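Local coordinates for protein GH18329p (PDB 5YGB) that takes part in piRNA metabolism and binds the N-terminus of Piwi through its extended Tudor domain, probably recruiting Piwi proteins to the piRNA biogenesis machinery, at residues P4-F18 with F150-A164. The protein carries 1 engineered substitution. Numbering follows the deposited sequence.
Sequences PMEVYVSAVASPTKF and FEELTEVAHWRKLIA
Trp-159 presents the edge of its six-membered ring to a face of Tyr-8, a T-shaped pair with planes at 88° and CE3 of Trp-159 3.4 Å from CE2 of Tyr-8. With CG anti to its own carbonyl carbon (chi1 -60°), the tyrosine also brings its rim up to the Arg-160 carbonyl. An alanine in place of Tyr-8 would probably leave the Trp-159 edge without its aromatic partner and free the indole to turn. Two residues along from Trp-159, Lys-161 runs obliquely past Glu-6 in a weak salt bridge, NZ of Lys-161 to OE2 of Glu-6 3.3 Å, and a water also joins the two side chains.

At the other end Phe-150 is clamped: CA of Pro-15 sits over the centre of one face in a CH-pi contact, CG2 of Thr-154 covers the opposite face, and CG1 of Val-12 meets the edge 3.9 Å from CD2 of Phe-150. CZ of Phe-150 in turn lies over the face of Phe-18, the rings inclined at 53°. Val-9 packs against Thr-154 and Leu-162 between these ends, while its carbonyl accepts from Ala-157 N at 3.1 Å.

Antiparallel pairing of Met-5 with Ala-164 and Val-7 with Leu-162 joins the first and last strands of a five-strand sheet, 5-12 and 162-171, consistent with closure of the SN-like barrel of extended Tudor domains. Strand 17-22 flanks 5-12, strand 188-195 lies beyond 162-171, and the end of helix 144-154 packs against this sheet.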
loop_
_atom_site.group_PDB
_atom_site.type_symbol
_atom_site.label_atom_id
_atom_site.label_comp_id
_atom_site.label_asym_id
_atom_site.label_seq_id
_atom_site.Cartn_x
_atom_site.Cartn_y
_atom_site.Cartn_z
ATOM N N PRO A 4 -13.425 9.956 -13.256
ATOM C CA PRO A 4 -13.569 9.277 -11.966
ATOM C C PRO A 4 -13.267 7.793 -12.116
ATOM O O PRO A 4 -13.432 7.221 -13.196
ATOM C CB PRO A 4 -15.037 9.507 -11.599
ATOM C CG PRO A 4 -15.717 9.729 -12.928
ATOM C CD PRO A 4 -14.708 10.479 -13.754
ATOM N N MET A 5 -12.823 7.168 -11.033
ATOM C CA MET A 5 -12.505 5.747 -11.061
ATOM C C MET A 5 -12.952 5.094 -9.763
ATOM O O MET A 5 -12.865 5.699 -8.693
ATOM C CB MET A 5 -11.003 5.532 -11.297
ATOM C CG MET A 5 -10.110 6.293 -10.338
ATOM S SD MET A 5 -8.359 6.388 -10.847
ATOM C CE MET A 5 -7.713 7.426 -9.529
ATOM N N GLU A 6 -13.436 3.860 -9.862
ATOM C CA GLU A 6 -13.814 3.082 -8.682
ATOM C C GLU A 6 -12.561 2.511 -8.048
ATOM O O GLU A 6 -11.744 1.903 -8.731
ATOM C CB GLU A 6 -14.788 1.951 -9.044
ATOM C CG GLU A 6 -16.095 2.410 -9.693
ATOM C CD GLU A 6 -17.087 1.280 -9.851
ATOM O OE1 GLU A 6 -16.655 0.127 -10.055
ATOM O OE2 GLU A 6 -18.306 1.544 -9.765
ATOM N N VAL A 7 -12.397 2.727 -6.746
ATOM C CA VAL A 7 -11.200 2.258 -6.044
ATOM C C VAL A 7 -11.508 1.675 -4.673
ATOM O O VAL A 7 -12.573 1.920 -4.088
ATOM C CB VAL A 7 -10.164 3.395 -5.834
ATOM C CG1 VAL A 7 -9.764 4.048 -7.161
ATOM C CG2 VAL A 7 -10.687 4.424 -4.823
ATOM N N TYR A 8 -10.555 0.903 -4.166
ATOM C CA TYR A 8 -10.493 0.574 -2.746
ATOM C C TYR A 8 -9.317 1.306 -2.142
ATOM O O TYR A 8 -8.263 1.372 -2.770
ATOM C CB TYR A 8 -10.264 -0.915 -2.509
ATOM C CG TYR A 8 -11.292 -1.864 -3.063
ATOM C CD1 TYR A 8 -12.636 -1.746 -2.726
ATOM C CD2 TYR A 8 -10.911 -2.904 -3.893
ATOM C CE1 TYR A 8 -13.565 -2.622 -3.215
ATOM C CE2 TYR A 8 -11.842 -3.801 -4.389
ATOM C CZ TYR A 8 -13.165 -3.648 -4.043
ATOM O OH TYR A 8 -14.100 -4.529 -4.536
ATOM N N VAL A 9 -9.454 1.795 -0.916
ATOM C CA VAL A 9 -8.288 2.227 -0.147
ATOM C C VAL A 9 -7.733 0.991 0.566
ATOM O O VAL A 9 -8.419 0.373 1.383
ATOM C CB VAL A 9 -8.645 3.335 0.841
ATOM C CG1 VAL A 9 -7.473 3.600 1.767
ATOM C CG2 VAL A 9 -9.028 4.590 0.074
ATOM N N SER A 10 -6.510 0.597 0.219
ATOM C CA SER A 10 -5.953 -0.678 0.677
ATOM C C SER A 10 -5.018 -0.526 1.874
ATOM O O SER A 10 -4.805 -1.488 2.607
ATOM C CB SER A 10 -5.210 -1.390 -0.465
ATOM O OG SER A 10 -4.302 -0.518 -1.126
ATOM N N ALA A 11 -4.451 0.660 2.065
ATOM C CA ALA A 11 -3.589 0.918 3.210
ATOM C C ALA A 11 -3.587 2.406 3.488
ATOM O O ALA A 11 -3.713 3.211 2.563
ATOM C CB ALA A 11 -2.159 0.404 2.957
ATOM N N VAL A 12 -3.428 2.768 4.755
ATOM C CA VAL A 12 -3.394 4.162 5.183
ATOM C C VAL A 12 -2.261 4.420 6.156
ATOM O O VAL A 12 -2.125 3.718 7.159
ATOM C CB VAL A 12 -4.709 4.569 5.873
ATOM C CG1 VAL A 12 -4.573 5.942 6.538
ATOM C CG2 VAL A 12 -5.887 4.548 4.895
ATOM N N ALA A 13 -1.453 5.432 5.860
ATOM C CA ALA A 13 -0.576 6.032 6.868
ATOM C C ALA A 13 -1.241 7.284 7.448
ATOM O O ALA A 13 -1.277 7.479 8.661
ATOM C CB ALA A 13 0.769 6.369 6.279
ATOM N N SER A 14 -1.767 8.134 6.569
ATOM C CA SER A 14 -2.460 9.348 6.991
ATOM C C SER A 14 -3.341 9.828 5.842
ATOM O O SER A 14 -3.282 9.251 4.760
ATOM C CB SER A 14 -1.448 10.432 7.396
ATOM O OG SER A 14 -1.027 11.171 6.263
ATOM N N PRO A 15 -4.159 10.880 6.064
ATOM C CA PRO A 15 -4.933 11.399 4.923
ATOM C C PRO A 15 -4.062 11.903 3.777
ATOM O O PRO A 15 -4.561 12.013 2.658
ATOM C CB PRO A 15 -5.737 12.557 5.536
ATOM C CG PRO A 15 -5.855 12.202 6.991
ATOM C CD PRO A 15 -4.539 11.550 7.326
ATOM N N THR A 16 -2.792 12.205 4.038
ATOM C CA THR A 16 -1.913 12.641 2.957
ATOM C C THR A 16 -0.873 11.582 2.581
ATOM O O THR A 16 0.080 11.861 1.855
ATOM C CB THR A 16 -1.230 13.997 3.295
ATOM O OG1 THR A 16 -0.691 13.968 4.621
ATOM C CG2 THR A 16 -2.249 15.121 3.205
ATOM N N LYS A 17 -1.097 10.350 3.032
ATOM C CA LYS A 17 -0.300 9.220 2.573
ATOM C C LYS A 17 -1.102 7.930 2.703
ATOM O O LYS A 17 -1.200 7.353 3.778
ATOM C CB LYS A 17 1.014 9.118 3.353
ATOM C CG LYS A 17 1.941 8.028 2.827
ATOM C CD LYS A 17 3.263 8.000 3.588
ATOM C CE LYS A 17 4.240 7.041 2.936
ATOM N NZ LYS A 17 5.569 7.051 3.611
ATOM N N PHE A 18 -1.705 7.502 1.601
ATOM C CA PHE A 18 -2.467 6.263 1.594
ATOM C C PHE A 18 -2.364 5.635 0.212
ATOM O O PHE A 18 -1.809 6.231 -0.709
ATOM C CB PHE A 18 -3.934 6.500 2.010
ATOM C CG PHE A 18 -4.702 7.435 1.103
ATOM C CD1 PHE A 18 -4.707 8.807 1.331
ATOM C CD2 PHE A 18 -5.424 6.939 0.029
ATOM C CE1 PHE A 18 -5.409 9.654 0.499
ATOM C CE2 PHE A 18 -6.140 7.792 -0.797
ATOM C CZ PHE A 18 -6.129 9.149 -0.552
ATOM N N PHE A 150 -10.197 9.132 9.003
ATOM C CA PHE A 150 -9.961 8.825 7.598
ATOM C C PHE A 150 -10.011 7.306 7.347
ATOM O O PHE A 150 -10.566 6.849 6.344
ATOM C CB PHE A 150 -8.622 9.420 7.143
ATOM C CG PHE A 150 -8.345 9.237 5.682
ATOM C CD1 PHE A 150 -9.055 9.963 4.735
ATOM C CD2 PHE A 150 -7.392 8.329 5.253
ATOM C CE1 PHE A 150 -8.804 9.801 3.372
ATOM C CE2 PHE A 150 -7.143 8.149 3.887
ATOM C CZ PHE A 150 -7.850 8.893 2.945
ATOM N N GLU A 151 -9.436 6.521 8.249
ATOM C CA GLU A 151 -9.533 5.067 8.153
ATOM C C GLU A 151 -10.987 4.609 8.188
ATOM O O GLU A 151 -11.370 3.704 7.446
ATOM C CB GLU A 151 -8.742 4.403 9.282
ATOM C CG GLU A 151 -7.236 4.552 9.106
ATOM C CD GLU A 151 -6.439 4.052 10.294
ATOM O OE1 GLU A 151 -6.930 4.166 11.434
ATOM O OE2 GLU A 151 -5.316 3.552 10.081
ATOM N N GLU A 152 -11.790 5.232 9.047
ATOM C CA GLU A 152 -13.213 4.910 9.152
ATOM C C GLU A 152 -13.988 5.260 7.887
ATOM O O GLU A 152 -14.778 4.449 7.390
ATOM C CB GLU A 152 -13.836 5.646 10.343
ATOM C CG GLU A 152 -13.342 5.189 11.708
ATOM C CD GLU A 152 -13.955 5.993 12.847
ATOM O OE1 GLU A 152 -13.288 6.922 13.355
ATOM O OE2 GLU A 152 -15.107 5.697 13.230
ATOM N N LEU A 153 -13.787 6.470 7.374
ATOM C CA LEU A 153 -14.531 6.911 6.202
ATOM C C LEU A 153 -14.164 6.094 4.960
ATOM O O LEU A 153 -15.003 5.847 4.088
ATOM C CB LEU A 153 -14.285 8.393 5.938
ATOM C CG LEU A 153 -14.838 9.353 7.000
ATOM C CD1 LEU A 153 -14.427 10.792 6.700
ATOM C CD2 LEU A 153 -16.355 9.227 7.106
ATOM N N THR A 154 -12.909 5.664 4.880
ATOM C CA THR A 154 -12.482 4.864 3.736
ATOM C C THR A 154 -12.695 3.370 3.953
ATOM O O THR A 154 -12.609 2.600 3.000
ATOM C CB THR A 154 -10.990 5.087 3.401
ATOM O OG1 THR A 154 -10.174 4.715 4.518
ATOM C CG2 THR A 154 -10.720 6.539 3.024
ATOM N N GLU A 155 -12.983 2.976 5.197
ATOM C CA GLU A 155 -13.005 1.574 5.626
ATOM C C GLU A 155 -11.836 0.793 5.027
ATOM O O GLU A 155 -12.009 -0.271 4.412
ATOM C CB GLU A 155 -14.331 0.899 5.273
ATOM C CG GLU A 155 -14.687 -0.204 6.269
ATOM C CD GLU A 155 -15.866 -1.055 5.843
ATOM O OE1 GLU A 155 -16.619 -0.635 4.939
ATOM O OE2 GLU A 155 -16.036 -2.148 6.425
ATOM N N VAL A 156 -10.642 1.328 5.247
ATOM C CA VAL A 156 -9.423 0.785 4.685
ATOM C C VAL A 156 -9.329 -0.724 4.893
ATOM O O VAL A 156 -9.619 -1.234 5.982
ATOM C CB VAL A 156 -8.178 1.486 5.286
ATOM C CG1 VAL A 156 -8.231 1.504 6.806
ATOM C CG2 VAL A 156 -6.901 0.827 4.778
ATOM N N ALA A 157 -8.974 -1.415 3.809
ATOM C CA ALA A 157 -8.681 -2.855 3.769
ATOM C C ALA A 157 -9.919 -3.753 3.849
ATOM O O ALA A 157 -9.782 -4.977 3.899
ATOM C CB ALA A 157 -7.677 -3.234 4.879
ATOM N N HIS A 158 -11.117 -3.174 3.822
ATOM C CA HIS A 158 -12.347 -3.973 3.922
ATOM C C HIS A 158 -13.209 -3.907 2.670
ATOM O O HIS A 158 -14.425 -4.123 2.733
ATOM C CB HIS A 158 -13.157 -3.545 5.141
ATOM C CG HIS A 158 -12.531 -3.945 6.431
ATOM N ND1 HIS A 158 -11.887 -3.048 7.265
ATOM C CD2 HIS A 158 -12.431 -5.152 7.041
ATOM C CE1 HIS A 158 -11.429 -3.684 8.319
ATOM N NE2 HIS A 158 -11.742 -4.963 8.214
ATOM N N TRP A 159 -12.570 -3.639 1.534
ATOM C CA TRP A 159 -13.228 -3.725 0.233
ATOM C C TRP A 159 -14.421 -2.784 0.107
ATOM O O TRP A 159 -15.460 -3.160 -0.443
ATOM C CB TRP A 159 -13.685 -5.173 -0.046
ATOM C CG TRP A 159 -12.611 -6.199 0.193
ATOM C CD1 TRP A 159 -12.479 -7.023 1.282
ATOM C CD2 TRP A 159 -11.515 -6.491 -0.668
ATOM N NE1 TRP A 159 -11.366 -7.816 1.139
ATOM C CE2 TRP A 159 -10.757 -7.510 -0.049
ATOM C CE3 TRP A 159 -11.096 -5.994 -1.901
ATOM C CZ2 TRP A 159 -9.604 -8.032 -0.624
ATOM C CZ3 TRP A 159 -9.953 -6.515 -2.472
ATOM C CH2 TRP A 159 -9.219 -7.526 -1.836
ATOM N N ARG A 160 -14.274 -1.559 0.602
ATOM C CA ARG A 160 -15.315 -0.550 0.447
ATOM C C ARG A 160 -15.095 0.274 -0.814
ATOM O O ARG A 160 -14.099 1.000 -0.931
ATOM C CB ARG A 160 -15.363 0.378 1.661
ATOM C CG ARG A 160 -16.355 1.533 1.474
ATOM C CD ARG A 160 -16.630 2.270 2.767
ATOM N NE ARG A 160 -17.372 1.421 3.692
ATOM C CZ ARG A 160 -18.685 1.217 3.632
ATOM N NH1 ARG A 160 -19.412 1.815 2.697
ATOM N NH2 ARG A 160 -19.272 0.417 4.511
ATOM N N LYS A 161 -16.021 0.184 -1.763
ATOM C CA LYS A 161 -15.891 0.971 -2.976
ATOM C C LYS A 161 -15.990 2.468 -2.714
ATOM O O LYS A 161 -16.909 2.942 -2.038
ATOM C CB LYS A 161 -16.943 0.573 -4.009
ATOM C CG LYS A 161 -17.017 1.565 -5.158
ATOM C CD LYS A 161 -17.774 1.018 -6.348
ATOM C CE LYS A 161 -19.212 0.780 -6.007
ATOM N NZ LYS A 161 -19.919 0.204 -7.186
ATOM N N LEU A 162 -15.027 3.205 -3.256
ATOM C CA LEU A 162 -15.042 4.659 -3.277
ATOM C C LEU A 162 -14.887 5.121 -4.717
ATOM O O LEU A 162 -14.387 4.372 -5.559
ATOM C CB LEU A 162 -13.906 5.246 -2.425
ATOM C CG LEU A 162 -13.901 4.877 -0.949
ATOM C CD1 LEU A 162 -12.672 5.484 -0.282
ATOM C CD2 LEU A 162 -15.163 5.356 -0.255
ATOM N N ILE A 163 -15.306 6.349 -4.997
ATOM C CA ILE A 163 -15.060 6.981 -6.289
ATOM C C ILE A 163 -13.953 8.005 -6.112
ATOM O O ILE A 163 -14.085 8.934 -5.311
ATOM C CB ILE A 163 -16.311 7.683 -6.855
ATOM C CG1 ILE A 163 -17.484 6.710 -6.949
ATOM C CG2 ILE A 163 -16.000 8.305 -8.211
ATOM C CD1 ILE A 163 -17.187 5.462 -7.768
ATOM N N ALA A 164 -12.856 7.819 -6.843
ATOM C CA ALA A 164 -11.702 8.704 -6.759
ATOM C C ALA A 164 -11.546 9.510 -8.033
ATOM O O ALA A 164 -11.891 9.043 -9.120
ATOM C CB ALA A 164 -10.435 7.905 -6.496
HETATM O O HOH W 1 -18.135 -1.621 -8.669
HETATM O O HOH W 2 -11.973 1.978 0.395
HETATM O O HOH W 3 -11.746 -0.496 1.603
HETATM O O HOH W 4 -9.982 -2.608 0.871
HETATM O O HOH W 5 -2.806 3.563 9.908
#